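PDB 3R2C: N utilization substance protein B from Aquifex aeolicus, which binds RNA and is probably required for antitermination during transcription of ribosomal RNA genes, recognising the boxA sequence of their operons. Local coordinates for residues G6-A11 and F104-D109; L15-L20 and V33-I38; G78-N83 and D109-Y114. One frame throughout, in Å; residues are numbered along the deposited sequence.

Interaction 1. Residues G6-A11 and F104-D109; sequences GARDTA and FIDIVD. With nucleotides of chain E.
Arg-8 is the residue through which helix 3-21 reaches Asp-106 of helix 100-114, their CA atoms 7.4 Å apart. Ahead of it, Ala-7 packs on Tyr-46 of helix 41-56. With CG turned beside its own backbone N (chi1 -71°) and the chain extended from CG to NE, Arg-8 brings NH1 to 2.7 Å from Asp-106 OD2. This salt bridge is bent, with 133° at the hydrogen; the acceptor lies near the guanidinium plane and offers its anti lone pair. The pairing runs through one nitrogen, with the two planes well turned from each other. Arg-8 NE and NH2 go to Glu-91 and Glu-99, while NH1 also meets a guanine O6 of the RNA, which leaves little freedom to rotate. Asp-106 OD1 turns to Lys-5 and a guanine N2. Further along, Ala-11 packs on Leu-87. The other faces of 104-109 receive the nucleotides. Phe-104 lies nearly parallel to the base of U4 of chain E, whose N1 stands 3.5 Å above the centre of the ring. An alanine at Phe-104 is likely to leave this uracil without the flat surface it lies on, free to tilt. Asp-109 OD1 accepts from N4 of C5 of chain E at 2.8 Å. The same oxygen takes N2 of G2 of chain E, and OD2 receives that guanine's N1 at 2.7 Å, almost straight at 166°. Ile-105 contributes its carbonyl O, 2.9 Å from C5 N4, and lays CG2 against the guanine, 3.4 Å from G2 C2. A buried ion pair beside base-reading carboxylates marks the RNA-binding surface of the all-helical NusB fold.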
# COMPACT_ATOMS: atom_id res chain seq x y z
N GLY A 6 -5.18 5.47 13.30
CA GLY A 6 -5.62 6.14 12.08
C GLY A 6 -4.45 6.69 11.28
O GLY A 6 -4.45 6.65 10.05
N ALA A 7 -3.44 7.20 11.97
CA ALA A 7 -2.28 7.78 11.27
C ALA A 7 -1.50 6.71 10.52
O ALA A 7 -0.98 6.95 9.43
CB ALA A 7 -1.37 8.49 12.27
N ARG A 8 -1.42 5.52 11.11
CA ARG A 8 -0.78 4.37 10.44
C ARG A 8 -1.56 3.94 9.20
O ARG A 8 -0.96 3.57 8.19
CB ARG A 8 -0.62 3.21 11.43
CG ARG A 8 0.43 3.51 12.48
CD ARG A 8 0.40 2.52 13.65
NE ARG A 8 1.30 2.98 14.72
CZ ARG A 8 0.95 3.10 16.00
NH1 ARG A 8 -0.27 2.74 16.41
NH2 ARG A 8 1.84 3.55 16.87
N ASP A 9 -2.89 3.98 9.27
CA ASP A 9 -3.68 3.69 8.08
C ASP A 9 -3.40 4.72 6.96
O ASP A 9 -3.20 4.36 5.80
CB ASP A 9 -5.18 3.67 8.41
CG ASP A 9 -6.04 3.52 7.15
OD1 ASP A 9 -6.15 2.39 6.63
OD2 ASP A 9 -6.60 4.53 6.66
N THR A 10 -3.36 6.00 7.31
CA THR A 10 -3.03 7.03 6.33
C THR A 10 -1.67 6.78 5.69
O THR A 10 -1.53 6.81 4.47
CB THR A 10 -3.03 8.43 6.98
OG1 THR A 10 -4.36 8.71 7.46
CG2 THR A 10 -2.60 9.50 5.99
N ALA A 11 -0.67 6.53 6.53
CA ALA A 11 0.69 6.34 6.06
C ALA A 11 0.79 5.10 5.18
O ALA A 11 1.44 5.12 4.13
CB ALA A 11 1.65 6.22 7.25
N PHE A 104 2.69 -3.40 16.14
CA PHE A 104 2.42 -4.71 15.57
C PHE A 104 0.93 -4.90 15.37
O PHE A 104 0.48 -5.37 14.33
CB PHE A 104 2.94 -5.84 16.47
CG PHE A 104 4.37 -6.27 16.20
CD1 PHE A 104 5.43 -5.69 16.88
CD2 PHE A 104 4.64 -7.29 15.29
CE1 PHE A 104 6.74 -6.09 16.64
CE2 PHE A 104 5.96 -7.70 15.05
CZ PHE A 104 7.00 -7.11 15.73
N ILE A 105 0.15 -4.58 16.40
CA ILE A 105 -1.27 -4.81 16.34
C ILE A 105 -1.90 -4.04 15.18
O ILE A 105 -2.65 -4.61 14.39
CB ILE A 105 -1.96 -4.44 17.67
CG1 ILE A 105 -1.75 -5.55 18.69
CG2 ILE A 105 -3.47 -4.20 17.45
CD1 ILE A 105 -1.99 -5.11 20.11
N ASP A 106 -1.58 -2.76 15.06
CA ASP A 106 -2.16 -1.95 13.97
C ASP A 106 -1.65 -2.36 12.57
O ASP A 106 -2.42 -2.33 11.61
CB ASP A 106 -1.91 -0.46 14.23
CG ASP A 106 -2.77 0.07 15.37
OD1 ASP A 106 -3.79 -0.58 15.70
OD2 ASP A 106 -2.45 1.14 15.93
N ILE A 107 -0.39 -2.77 12.46
CA ILE A 107 0.17 -3.17 11.15
C ILE A 107 -0.54 -4.43 10.66
O ILE A 107 -0.97 -4.49 9.52
CB ILE A 107 1.69 -3.45 11.19
CG1 ILE A 107 2.49 -2.18 11.46
CG2 ILE A 107 2.15 -4.08 9.88
CD1 ILE A 107 2.27 -1.07 10.47
N VAL A 108 -0.66 -5.42 11.54
CA VAL A 108 -1.30 -6.68 11.19
C VAL A 108 -2.82 -6.49 10.96
O VAL A 108 -3.39 -7.13 10.07
CB VAL A 108 -1.00 -7.77 12.28
CG1 VAL A 108 -1.77 -9.06 12.03
CG2 VAL A 108 0.51 -8.04 12.33
N ASP A 109 -3.46 -5.60 11.71
CA ASP A 109 -4.86 -5.26 11.45
C ASP A 109 -5.03 -4.74 10.01
O ASP A 109 -5.99 -5.10 9.33
CB ASP A 109 -5.39 -4.16 12.38
CG ASP A 109 -6.00 -4.70 13.67
OD1 ASP A 109 -6.04 -5.92 13.88
OD2 ASP A 109 -6.47 -3.87 14.47
P U E 4 2.24 -7.59 23.01
OP1 U E 4 1.11 -8.33 23.62
OP2 U E 4 3.59 -7.70 23.61
O5' U E 4 2.32 -7.93 21.47
C5' U E 4 1.26 -7.58 20.60
C4' U E 4 1.40 -8.33 19.32
O4' U E 4 2.59 -7.89 18.64
C3' U E 4 1.59 -9.83 19.47
O3' U E 4 0.35 -10.50 19.66
C2' U E 4 2.32 -10.20 18.18
O2' U E 4 1.40 -10.30 17.09
C1' U E 4 3.19 -8.97 17.95
N1 U E 4 4.57 -9.12 18.44
C2 U E 4 5.42 -9.98 17.77
O2 U E 4 5.07 -10.69 16.84
N3 U E 4 6.71 -10.01 18.25
C4 U E 4 7.23 -9.26 19.28
O4 U E 4 8.42 -9.41 19.57
C5 U E 4 6.31 -8.37 19.90
C6 U E 4 5.05 -8.33 19.46
P C E 5 0.30 -12.06 20.07
OP1 C E 5 -0.88 -12.24 20.94
OP2 C E 5 1.64 -12.44 20.58
O5' C E 5 0.05 -12.76 18.66
C5' C E 5 -0.78 -13.90 18.56
C4' C E 5 -1.31 -14.07 17.17
O4' C E 5 -2.25 -12.98 16.87
C3' C E 5 -0.26 -14.06 16.05
O3' C E 5 -0.55 -15.08 15.09
C2' C E 5 -0.44 -12.67 15.42
O2' C E 5 -0.05 -12.57 14.07
C1' C E 5 -1.94 -12.46 15.59
N1 C E 5 -2.39 -11.04 15.49
C2 C E 5 -3.61 -10.78 14.85
O2 C E 5 -4.30 -11.73 14.46
N3 C E 5 -4.05 -9.51 14.68
C4 C E 5 -3.30 -8.50 15.09
N4 C E 5 -3.79 -7.27 14.87
C5 C E 5 -2.04 -8.71 15.72
C6 C E 5 -1.63 -9.99 15.89
P G E 2 -7.72 -1.35 25.54
OP1 G E 2 -9.14 -1.64 25.45
OP2 G E 2 -7.15 -0.89 26.83
O5' G E 2 -6.89 -2.58 24.98
C5' G E 2 -7.08 -3.90 25.47
C4' G E 2 -6.62 -4.92 24.46
O4' G E 2 -7.52 -4.90 23.31
C3' G E 2 -5.25 -4.67 23.83
O3' G E 2 -4.18 -5.09 24.66
C2' G E 2 -5.33 -5.43 22.52
O2' G E 2 -5.10 -6.82 22.72
C1' G E 2 -6.81 -5.23 22.13
N9 G E 2 -6.98 -4.14 21.15
C8 G E 2 -7.20 -2.81 21.39
N7 G E 2 -7.28 -2.10 20.30
C5 G E 2 -7.10 -3.02 19.27
C6 G E 2 -7.09 -2.83 17.86
O6 G E 2 -7.26 -1.77 17.23
N1 G E 2 -6.89 -4.03 17.18
C2 G E 2 -6.69 -5.24 17.79
N2 G E 2 -6.52 -6.28 16.97
N3 G E 2 -6.69 -5.43 19.11
C4 G E 2 -6.91 -4.28 19.78

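Interaction 2. Residues L15-L20 and V33-I38; sequences LYRWDL and VEEKNI
Arg-17 and Glu-35 reach for each other from opposite directions between two successive helices of the all-helical NusB fold, 3-21 and 25-36, the second closed by a Schellman motif with Asn-37 at positive phi. The backbones are far apart, the nearest CA pair being Arg-17 and Val-33 at 12.9 Å, so long side chains must bridge the space. Arg-17 is extended from CG to NE. Glu-35 sets CG beside its backbone N (chi1 -72°) and then runs extended, presenting its carboxylate at the far end. The guanidinium offers NH1 and NH2 at its edge, though the two planes are 49° apart, so the pair is not a flat, coplanar fork. NH1 donates to both oxygens, 2.9 Å to Glu-35 OE1 and 3.1 Å to Glu-35 OE2. A chain of another protein adds a basic side chain at Glu-35 OE2 and a weak backbone bond at Arg-17 NE, placing this ion pair at a protein-protein interface. Next door, Lys-36 bends at chi3 (78°) and carries NZ back to Asp-9 and Thr-10 of helix 3-21. The shortest bond joins Arg-17 NH2 to Glu-35 OE1 at 2.7 Å, on the syn lone pair of that oxygen.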
# COMPACT_ATOMS: atom_id res chain seq x y z
N LEU A 15 2.09 4.89 1.22
CA LEU A 15 3.16 4.01 0.76
C LEU A 15 2.64 3.04 -0.31
O LEU A 15 3.32 2.78 -1.28
CB LEU A 15 3.75 3.22 1.94
CG LEU A 15 4.46 4.08 3.00
CD1 LEU A 15 5.01 3.22 4.16
CD2 LEU A 15 5.59 4.90 2.36
N TYR A 16 1.43 2.52 -0.11
CA TYR A 16 0.80 1.61 -1.06
C TYR A 16 0.64 2.31 -2.41
O TYR A 16 1.04 1.78 -3.46
CB TYR A 16 -0.53 1.13 -0.47
CG TYR A 16 -1.46 0.36 -1.41
CD1 TYR A 16 -1.30 -1.01 -1.63
CD2 TYR A 16 -2.53 1.00 -2.03
CE1 TYR A 16 -2.17 -1.71 -2.47
CE2 TYR A 16 -3.39 0.31 -2.85
CZ TYR A 16 -3.21 -1.04 -3.07
OH TYR A 16 -4.07 -1.71 -3.92
N ARG A 17 0.10 3.53 -2.41
CA ARG A 17 -0.05 4.29 -3.65
C ARG A 17 1.27 4.65 -4.30
O ARG A 17 1.40 4.65 -5.53
CB ARG A 17 -0.82 5.58 -3.40
CG ARG A 17 -2.28 5.41 -3.56
CD ARG A 17 -3.05 6.62 -3.07
NE ARG A 17 -4.36 6.20 -2.59
CZ ARG A 17 -5.39 7.02 -2.44
NH1 ARG A 17 -5.27 8.30 -2.74
NH2 ARG A 17 -6.54 6.53 -2.01
N TRP A 18 2.25 4.96 -3.48
CA TRP A 18 3.58 5.35 -3.97
C TRP A 18 4.19 4.15 -4.70
O TRP A 18 4.75 4.28 -5.79
CB TRP A 18 4.44 5.74 -2.77
CG TRP A 18 5.82 6.21 -3.08
CD1 TRP A 18 6.21 7.04 -4.08
CD2 TRP A 18 7.00 5.88 -2.35
NE1 TRP A 18 7.56 7.26 -4.02
CE2 TRP A 18 8.07 6.55 -2.95
CE3 TRP A 18 7.25 5.09 -1.23
CZ2 TRP A 18 9.38 6.45 -2.50
CZ3 TRP A 18 8.55 4.98 -0.77
CH2 TRP A 18 9.59 5.66 -1.39
N ASP A 19 4.03 2.97 -4.11
CA ASP A 19 4.59 1.75 -4.68
C ASP A 19 3.95 1.50 -6.05
O ASP A 19 4.62 1.13 -7.01
CB ASP A 19 4.33 0.57 -3.73
CG ASP A 19 5.34 -0.56 -3.90
OD1 ASP A 19 6.30 -0.41 -4.67
OD2 ASP A 19 5.17 -1.61 -3.27
N LEU A 20 2.65 1.74 -6.13
CA LEU A 20 1.89 1.48 -7.35
C LEU A 20 2.07 2.53 -8.44
O LEU A 20 2.03 2.20 -9.63
CB LEU A 20 0.41 1.36 -7.02
CG LEU A 20 0.07 0.02 -6.36
CD1 LEU A 20 -1.27 0.10 -5.69
CD2 LEU A 20 0.12 -1.07 -7.40
N VAL A 33 -5.00 12.57 2.50
CA VAL A 33 -5.52 13.44 3.55
C VAL A 33 -6.88 14.02 3.13
O VAL A 33 -7.83 14.06 3.91
CB VAL A 33 -4.51 14.58 3.87
CG1 VAL A 33 -5.20 15.75 4.59
CG2 VAL A 33 -3.33 14.04 4.70
N GLU A 34 -6.99 14.45 1.88
CA GLU A 34 -8.25 14.99 1.39
C GLU A 34 -9.34 13.92 1.30
O GLU A 34 -10.49 14.19 1.64
CB GLU A 34 -8.06 15.67 0.03
CG GLU A 34 -7.08 16.83 0.09
CD GLU A 34 -7.02 17.63 -1.20
OE1 GLU A 34 -7.75 17.27 -2.15
OE2 GLU A 34 -6.25 18.62 -1.25
N GLU A 35 -8.99 12.72 0.86
CA GLU A 35 -9.98 11.65 0.73
C GLU A 35 -10.51 11.17 2.08
O GLU A 35 -11.68 10.84 2.20
CB GLU A 35 -9.39 10.45 -0.02
CG GLU A 35 -9.21 10.71 -1.50
CD GLU A 35 -8.20 9.78 -2.12
OE1 GLU A 35 -7.80 8.82 -1.43
OE2 GLU A 35 -7.79 10.00 -3.28
N LYS A 36 -9.63 11.12 3.08
CA LYS A 36 -10.01 10.69 4.42
C LYS A 36 -10.48 11.87 5.27
O LYS A 36 -10.85 11.69 6.43
CB LYS A 36 -8.84 10.01 5.13
CG LYS A 36 -8.42 8.69 4.53
CD LYS A 36 -7.29 8.07 5.35
CE LYS A 36 -7.82 7.43 6.62
NZ LYS A 36 -6.72 7.11 7.56
N ASN A 37 -10.43 13.07 4.70
CA ASN A 37 -10.79 14.27 5.44
C ASN A 37 -10.09 14.33 6.79
O ASN A 37 -10.73 14.52 7.83
CB ASN A 37 -12.32 14.35 5.62
CG ASN A 37 -12.81 15.75 5.95
OD1 ASN A 37 -12.13 16.74 5.66
ND2 ASN A 37 -13.99 15.84 6.54
N ILE A 38 -8.76 14.16 6.78
CA ILE A 38 -7.97 14.33 7.99
C ILE A 38 -8.01 15.81 8.35
O ILE A 38 -7.73 16.68 7.52
CB ILE A 38 -6.50 13.89 7.79
CG1 ILE A 38 -6.41 12.46 7.26
CG2 ILE A 38 -5.73 14.02 9.10
CD1 ILE A 38 -7.11 11.43 8.12

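Interaction 3. Residues G78-N83 and D109-Y114. With nucleotides of chain E.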
# COMPACT_ATOMS: atom_id res chain seq x y z
N GLY A 78 3.32 -9.32 -1.73
CA GLY A 78 2.17 -8.57 -2.19
C GLY A 78 2.43 -7.09 -1.94
O GLY A 78 3.26 -6.74 -1.10
N TYR A 79 1.73 -6.23 -2.67
CA TYR A 79 1.76 -4.80 -2.41
C TYR A 79 1.29 -4.45 -0.99
O TYR A 79 1.84 -3.56 -0.35
CB TYR A 79 0.91 -4.05 -3.45
CG TYR A 79 1.67 -3.83 -4.73
CD1 TYR A 79 1.70 -4.79 -5.74
CD2 TYR A 79 2.40 -2.67 -4.92
CE1 TYR A 79 2.43 -4.58 -6.92
CE2 TYR A 79 3.14 -2.46 -6.09
CZ TYR A 79 3.16 -3.42 -7.08
OH TYR A 79 3.89 -3.18 -8.23
N VAL A 80 0.29 -5.14 -0.48
CA VAL A 80 -0.16 -4.87 0.88
C VAL A 80 0.93 -5.24 1.90
O VAL A 80 1.29 -4.44 2.78
CB VAL A 80 -1.47 -5.61 1.21
CG1 VAL A 80 -1.75 -5.56 2.72
CG2 VAL A 80 -2.62 -5.00 0.41
N GLU A 81 1.49 -6.43 1.76
CA GLU A 81 2.48 -6.93 2.72
C GLU A 81 3.77 -6.10 2.69
O GLU A 81 4.33 -5.76 3.74
CB GLU A 81 2.82 -8.39 2.42
CG GLU A 81 1.65 -9.35 2.61
CD GLU A 81 0.83 -9.57 1.35
OE1 GLU A 81 0.57 -8.61 0.59
OE2 GLU A 81 0.44 -10.73 1.11
N ARG A 82 4.24 -5.74 1.50
CA ARG A 82 5.51 -5.04 1.40
C ARG A 82 5.40 -3.66 2.03
O ARG A 82 6.28 -3.23 2.75
CB ARG A 82 5.99 -4.96 -0.06
CG ARG A 82 7.17 -4.01 -0.31
CD ARG A 82 7.70 -4.13 -1.78
NE ARG A 82 6.61 -3.94 -2.73
CZ ARG A 82 6.02 -4.91 -3.43
NH1 ARG A 82 6.44 -6.17 -3.33
NH2 ARG A 82 5.01 -4.61 -4.24
N ASN A 83 4.30 -2.97 1.80
CA ASN A 83 4.17 -1.63 2.35
C ASN A 83 3.77 -1.58 3.83
O ASN A 83 4.16 -0.66 4.56
CB ASN A 83 3.26 -0.81 1.43
CG ASN A 83 3.93 -0.59 0.10
OD1 ASN A 83 4.92 0.11 0.04
ND2 ASN A 83 3.45 -1.24 -0.96
N ASP A 109 -3.46 -5.60 11.71
CA ASP A 109 -4.86 -5.26 11.45
C ASP A 109 -5.03 -4.74 10.01
O ASP A 109 -5.99 -5.10 9.33
CB ASP A 109 -5.39 -4.16 12.38
CG ASP A 109 -6.00 -4.70 13.67
OD1 ASP A 109 -6.04 -5.92 13.88
OD2 ASP A 109 -6.47 -3.87 14.47
N LEU A 110 -4.11 -3.88 9.58
CA LEU A 110 -4.19 -3.31 8.23
C LEU A 110 -4.04 -4.41 7.19
O LEU A 110 -4.73 -4.42 6.17
CB LEU A 110 -3.08 -2.29 8.01
CG LEU A 110 -3.29 -0.92 8.66
CD1 LEU A 110 -1.95 -0.21 8.81
CD2 LEU A 110 -4.26 -0.07 7.85
N VAL A 111 -3.09 -5.31 7.43
CA VAL A 111 -2.85 -6.39 6.47
C VAL A 111 -4.08 -7.30 6.40
O VAL A 111 -4.52 -7.72 5.32
CB VAL A 111 -1.60 -7.19 6.83
CG1 VAL A 111 -1.46 -8.40 5.89
CG2 VAL A 111 -0.36 -6.28 6.73
N LYS A 112 -4.68 -7.57 7.55
CA LYS A 112 -5.85 -8.43 7.60
C LYS A 112 -7.05 -7.74 6.94
O LYS A 112 -7.90 -8.40 6.36
CB LYS A 112 -6.15 -8.81 9.04
CG LYS A 112 -5.23 -9.94 9.51
CD LYS A 112 -5.23 -10.11 11.02
CE LYS A 112 -6.62 -10.15 11.61
NZ LYS A 112 -6.56 -10.51 13.06
N LYS A 113 -7.08 -6.42 7.01
CA LYS A 113 -8.22 -5.68 6.48
C LYS A 113 -8.19 -5.60 4.96
O LYS A 113 -9.23 -5.73 4.32
CB LYS A 113 -8.24 -4.27 7.05
CG LYS A 113 -9.32 -3.36 6.46
CD LYS A 113 -9.19 -1.97 7.07
CE LYS A 113 -10.43 -1.12 6.86
NZ LYS A 113 -10.14 0.32 7.21
N TYR A 114 -7.01 -5.37 4.38
CA TYR A 114 -6.94 -5.17 2.93
C TYR A 114 -6.44 -6.41 2.19
O TYR A 114 -6.50 -6.46 0.97
CB TYR A 114 -6.04 -3.97 2.60
CG TYR A 114 -6.53 -2.67 3.20
CD1 TYR A 114 -7.79 -2.15 2.87
CD2 TYR A 114 -5.72 -1.94 4.06
CE1 TYR A 114 -8.23 -0.93 3.41
CE2 TYR A 114 -6.15 -0.72 4.60
CZ TYR A 114 -7.40 -0.23 4.27
OH TYR A 114 -7.82 0.97 4.81
P U E 8 5.78 -19.16 4.81
OP1 U E 8 5.65 -20.34 5.70
OP2 U E 8 6.90 -19.10 3.84
O5' U E 8 4.40 -18.88 4.06
C5' U E 8 3.25 -18.47 4.78
C4' U E 8 2.14 -18.03 3.87
O4' U E 8 2.21 -16.59 3.64
C3' U E 8 2.13 -18.68 2.47
O3' U E 8 0.79 -18.98 2.09
C2' U E 8 2.66 -17.56 1.58
O2' U E 8 2.29 -17.66 0.22
C1' U E 8 2.03 -16.36 2.26
N1 U E 8 2.59 -15.05 1.86
C2 U E 8 1.66 -14.02 1.83
O2 U E 8 0.49 -14.16 2.17
N3 U E 8 2.16 -12.82 1.42
C4 U E 8 3.45 -12.54 1.03
O4 U E 8 3.73 -11.39 0.68
C5 U E 8 4.35 -13.66 1.06
C6 U E 8 3.90 -14.85 1.45
P C E 5 0.30 -12.06 20.07
OP1 C E 5 -0.88 -12.24 20.94
OP2 C E 5 1.64 -12.44 20.58
O5' C E 5 0.05 -12.76 18.66
C5' C E 5 -0.78 -13.90 18.56
C4' C E 5 -1.31 -14.07 17.17
O4' C E 5 -2.25 -12.98 16.87
C3' C E 5 -0.26 -14.06 16.05
O3' C E 5 -0.55 -15.08 15.09
C2' C E 5 -0.44 -12.67 15.42
O2' C E 5 -0.05 -12.57 14.07
C1' C E 5 -1.94 -12.46 15.59
N1 C E 5 -2.39 -11.04 15.49
C2 C E 5 -3.61 -10.78 14.85
O2 C E 5 -4.30 -11.73 14.46
N3 C E 5 -4.05 -9.51 14.68
C4 C E 5 -3.30 -8.50 15.09
N4 C E 5 -3.79 -7.27 14.87
C5 C E 5 -2.04 -8.71 15.72
C6 C E 5 -1.63 -9.99 15.89
P G E 2 -7.72 -1.35 25.54
OP1 G E 2 -9.14 -1.64 25.45
OP2 G E 2 -7.15 -0.89 26.83
O5' G E 2 -6.89 -2.58 24.98
C5' G E 2 -7.08 -3.90 25.47
C4' G E 2 -6.62 -4.92 24.46
O4' G E 2 -7.52 -4.90 23.31
C3' G E 2 -5.25 -4.67 23.83
O3' G E 2 -4.18 -5.09 24.66
C2' G E 2 -5.33 -5.43 22.52
O2' G E 2 -5.10 -6.82 22.72
C1' G E 2 -6.81 -5.23 22.13
N9 G E 2 -6.98 -4.14 21.15
C8 G E 2 -7.20 -2.81 21.39
N7 G E 2 -7.28 -2.10 20.30
C5 G E 2 -7.10 -3.02 19.27
C6 G E 2 -7.09 -2.83 17.86
O6 G E 2 -7.26 -1.77 17.23
N1 G E 2 -6.89 -4.03 17.18
C2 G E 2 -6.69 -5.24 17.79
N2 G E 2 -6.52 -6.28 16.97
N3 G E 2 -6.69 -5.43 19.11
C4 G E 2 -6.91 -4.28 19.78
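Val-80 makes the apolar contact with both Val-111 and Tyr-114, where the helices approach to 6.4 Å between the CA atoms of Val-80 and Val-111. Its CG1, opposite the backbone N (chi1 168°), lies 4.0 Å from Val-111 CA, and its CG2 lies 4.2 Å from Tyr-114 CB. Tyr-114 meets it with CB and its backbone O; the ring leads away and its hydroxyl bonds to Asp-9.

Within 78-83, Gly-78 is the N-cap and Asn-83 ND2 bonds back to Tyr-79 O at 2.9 Å; separately, Arg-82 NH2 stands over the Tyr-79 ring, while its NE pairs with Asp-19.

A third group of bonds goes to the RNA. Glu-81, bent at chi2 (91°), accepts N3 of U8 of chain E on OE2 at 2.7 Å, nearly straight at 171°. Gly-78 N donates to O4 of the same base, so uracil is met along its Watson-Crick edge. On the other helix Lys-112, bent at chi3, places NZ 2.9 Å from O2 of C5 of chain E and also donates to N3 of that base, beside the Asp-109 contact.

Val-111 and Glu-81 both rest on Ala-119 and Val-123 of helix 117-137, while Tyr-79 and Asn-83 face helix 3-21, so the pair is packed between those two helices.

Overall arrangement
Interactions 1 and 3 are buried and both use helix 100-114, whereas interaction 2 is partly buried, its centre 13 Å from that of the chain, against 7 and 9 Å. Their chemistry differs accordingly: 1 and 2 are ion pairs, the first among RNA bases and the second against another protein chain, its nearest atom about 11 Å from the RNA, while 3 is apolar between its helices, its polar groups being turned to the RNA, helix 3-21 and another protein chain. Helix 3-21 joins them all. It supplies a segment to 1 and to 2, its Asp-9 bridges Lys-36 and Tyr-114, and its Asp-19 pairs with Arg-82 and Asn-83 of 3.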